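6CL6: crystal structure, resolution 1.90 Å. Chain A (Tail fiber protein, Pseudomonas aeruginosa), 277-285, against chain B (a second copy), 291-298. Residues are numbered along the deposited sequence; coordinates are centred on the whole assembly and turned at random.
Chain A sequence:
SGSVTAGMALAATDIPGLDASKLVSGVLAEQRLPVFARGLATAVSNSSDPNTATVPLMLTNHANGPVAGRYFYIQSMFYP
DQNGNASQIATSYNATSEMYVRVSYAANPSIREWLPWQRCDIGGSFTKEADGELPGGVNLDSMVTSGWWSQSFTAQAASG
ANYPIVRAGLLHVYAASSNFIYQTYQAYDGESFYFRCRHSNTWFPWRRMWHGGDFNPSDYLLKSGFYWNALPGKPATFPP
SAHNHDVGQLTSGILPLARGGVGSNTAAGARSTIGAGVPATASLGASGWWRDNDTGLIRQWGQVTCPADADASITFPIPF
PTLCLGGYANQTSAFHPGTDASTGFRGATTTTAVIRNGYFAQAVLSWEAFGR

Chain A 277-285: GVPATASLG
Chain B (291-298) RDNDTGLI

A turn held by its own hydrogen bonds can offer a neighbouring chain a well-defined surface, and this pairing of two copies of a tail fiber protein is a compact example. The chain A stretch is extended: phi/psi run from -103/160 at A:Val278 through -69/143, -75/153, -122/164 and -171/163 at A:Ala282, strand-like around A:Ala282, with A:Ser283 at -131/102 and A:Leu284 at -98/51. Chain B folds back on itself. B:Asn293 (-77/-10), B:Asp294 (-61/-53) and B:Thr295 (-105/-20) lead into B:Gly296 at 91/-2, where a side chain would jam against the preceding carbonyl. Backbone bonds close the turn: B:Asp292 N to B:Leu297 O, 2.9 Å, and B:Gly296 N to B:Asp292 O, 2.7 Å. From B:Asp294 to B:Leu297 the turn advances in the same sense as chain A, CA to CA: A:Pro279 to B:Asp294 5.8 Å, A:Thr281 to B:Thr295 6.1 Å, A:Leu284 to B:Leu297 7.6 Å.

Side chains brace the turn from within. B:Asp292 (chi1 t) accepts a 2.5 Å hydrogen bond at OD2 from B:Thr295 OG1, and B:Leu297 N donates to that OG1 at 3.2 Å. With chi1 p, B:Thr295 thus anchors its hydroxyl in the turn while its CG2 lies 3.3 Å from A:Ala280 O and 3.8 Å from A:Ala282 CB.

A:Ala280, A:Ala282, A:Leu284, B:Asp294 and B:Thr295 point toward the other stretch. One hydrogen bond crosses the contact: A:Ala280 N to B:Asp294 OD2, 3.0 Å and 162° at the hydrogen, the carboxylate (chi1 m) supplying the amide's acceptor. A:Ala280 is buried, its methyl fitting a close approach, CB 3.6 Å from B:Asp292 OD2. Further along, A:Leu284 (m, t) packs its CD1 against the turn, 3.4 Å from B:Thr295 O and 4.4 Å from CB of B:Leu297 (t, p), an apolar contact. Together the stretches bury 313 Å², with B:Thr295 and A:Leu284 the largest contributors.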

# COMPACT_ATOMS: atom_id res chain seq x y z
N GLY A 277 37.61 -8.33 59.79
CA GLY A 277 38.44 -7.41 60.53
C GLY A 277 39.53 -6.80 59.65
O GLY A 277 39.66 -7.11 58.46
N VAL A 278 40.27 -5.88 60.24
CA VAL A 278 41.34 -5.15 59.56
C VAL A 278 42.69 -5.73 59.96
O VAL A 278 42.81 -6.41 61.00
CB VAL A 278 41.28 -3.64 59.86
CG1 VAL A 278 39.99 -3.01 59.29
CG2 VAL A 278 41.40 -3.35 61.36
N PRO A 279 43.74 -5.50 59.18
CA PRO A 279 45.04 -6.08 59.52
C PRO A 279 45.62 -5.44 60.77
O PRO A 279 45.48 -4.24 61.00
CB PRO A 279 45.91 -5.79 58.30
CG PRO A 279 44.91 -5.43 57.17
CD PRO A 279 43.75 -4.79 57.88
N ALA A 280 46.28 -6.26 61.58
CA ALA A 280 47.14 -5.72 62.63
C ALA A 280 48.42 -5.19 61.99
O ALA A 280 48.82 -5.62 60.90
CB ALA A 280 47.44 -6.79 63.68
N THR A 281 49.04 -4.23 62.66
CA THR A 281 50.30 -3.65 62.23
C THR A 281 51.33 -3.82 63.34
O THR A 281 50.98 -4.13 64.49
CB THR A 281 50.16 -2.18 61.88
OG1 THR A 281 49.48 -1.50 62.94
CG2 THR A 281 49.39 -2.01 60.59
N ALA A 282 52.60 -3.64 63.00
CA ALA A 282 53.63 -3.90 63.99
C ALA A 282 54.97 -3.43 63.46
O ALA A 282 55.13 -3.17 62.26
CB ALA A 282 53.69 -5.39 64.34
N SER A 283 55.92 -3.29 64.39
CA SER A 283 57.33 -3.13 64.10
C SER A 283 58.04 -4.13 65.00
O SER A 283 58.19 -3.90 66.20
CB SER A 283 57.81 -1.70 64.38
OG SER A 283 59.21 -1.65 64.29
N LEU A 284 58.46 -5.25 64.43
CA LEU A 284 58.86 -6.41 65.23
C LEU A 284 60.38 -6.48 65.40
O LEU A 284 61.00 -7.51 65.18
CB LEU A 284 58.32 -7.69 64.60
CG LEU A 284 56.80 -7.78 64.45
CD1 LEU A 284 56.40 -9.12 63.85
CD2 LEU A 284 56.10 -7.57 65.80
N GLY A 285 60.98 -5.37 65.83
CA GLY A 285 62.38 -5.37 66.20
C GLY A 285 62.58 -5.74 67.66
O GLY A 285 61.64 -6.05 68.39
N ARG B 291 49.48 -17.24 66.39
CA ARG B 291 50.19 -16.54 65.33
C ARG B 291 49.26 -15.55 64.68
O ARG B 291 48.21 -15.93 64.14
CB ARG B 291 50.73 -17.53 64.29
CG ARG B 291 51.62 -16.89 63.21
CD ARG B 291 51.99 -17.89 62.12
NE ARG B 291 53.09 -17.44 61.28
CZ ARG B 291 54.22 -18.12 61.07
NH1 ARG B 291 54.42 -19.32 61.63
NH2 ARG B 291 55.15 -17.60 60.28
N ASP B 292 49.64 -14.27 64.71
CA ASP B 292 49.00 -13.23 63.90
C ASP B 292 49.63 -13.28 62.51
O ASP B 292 50.76 -12.83 62.30
CB ASP B 292 49.17 -11.86 64.55
CG ASP B 292 48.75 -10.73 63.63
OD1 ASP B 292 47.66 -10.81 63.04
OD2 ASP B 292 49.52 -9.76 63.47
N ASN B 293 48.91 -13.82 61.54
CA ASN B 293 49.47 -13.95 60.20
C ASN B 293 49.48 -12.64 59.41
O ASN B 293 50.11 -12.59 58.35
CB ASN B 293 48.70 -15.03 59.44
CG ASN B 293 48.92 -16.40 60.05
OD1 ASN B 293 49.99 -16.98 59.91
ND2 ASN B 293 47.92 -16.89 60.76
N ASP B 294 48.83 -11.58 59.90
CA ASP B 294 49.03 -10.26 59.33
C ASP B 294 50.48 -9.81 59.44
O ASP B 294 51.09 -9.39 58.46
CB ASP B 294 48.14 -9.24 60.04
CG ASP B 294 46.67 -9.43 59.74
OD1 ASP B 294 46.34 -9.92 58.63
OD2 ASP B 294 45.88 -9.06 60.64
N THR B 295 51.03 -9.86 60.67
CA THR B 295 52.34 -9.30 60.96
C THR B 295 53.42 -10.36 61.13
O THR B 295 54.62 -10.03 61.04
CB THR B 295 52.31 -8.47 62.26
OG1 THR B 295 52.03 -9.33 63.38
CG2 THR B 295 51.26 -7.39 62.21
N GLY B 296 53.04 -11.60 61.39
CA GLY B 296 53.99 -12.64 61.70
C GLY B 296 54.30 -12.82 63.17
O GLY B 296 55.07 -13.72 63.52
N LEU B 297 53.72 -11.99 64.05
CA LEU B 297 53.95 -12.14 65.49
C LEU B 297 53.46 -13.49 65.99
O LEU B 297 52.35 -13.92 65.67
CB LEU B 297 53.26 -11.01 66.24
CG LEU B 297 53.34 -11.09 67.78
CD1 LEU B 297 54.78 -11.08 68.23
CD2 LEU B 297 52.55 -9.96 68.44
N ILE B 298 54.29 -14.15 66.80
CA ILE B 298 53.98 -15.44 67.40
C ILE B 298 54.14 -15.34 68.92
O ILE B 298 55.16 -14.81 69.40
CB ILE B 298 54.87 -16.56 66.85
CG1 ILE B 298 54.56 -16.83 65.38
CG2 ILE B 298 54.73 -17.82 67.71
CD1 ILE B 298 55.67 -17.57 64.61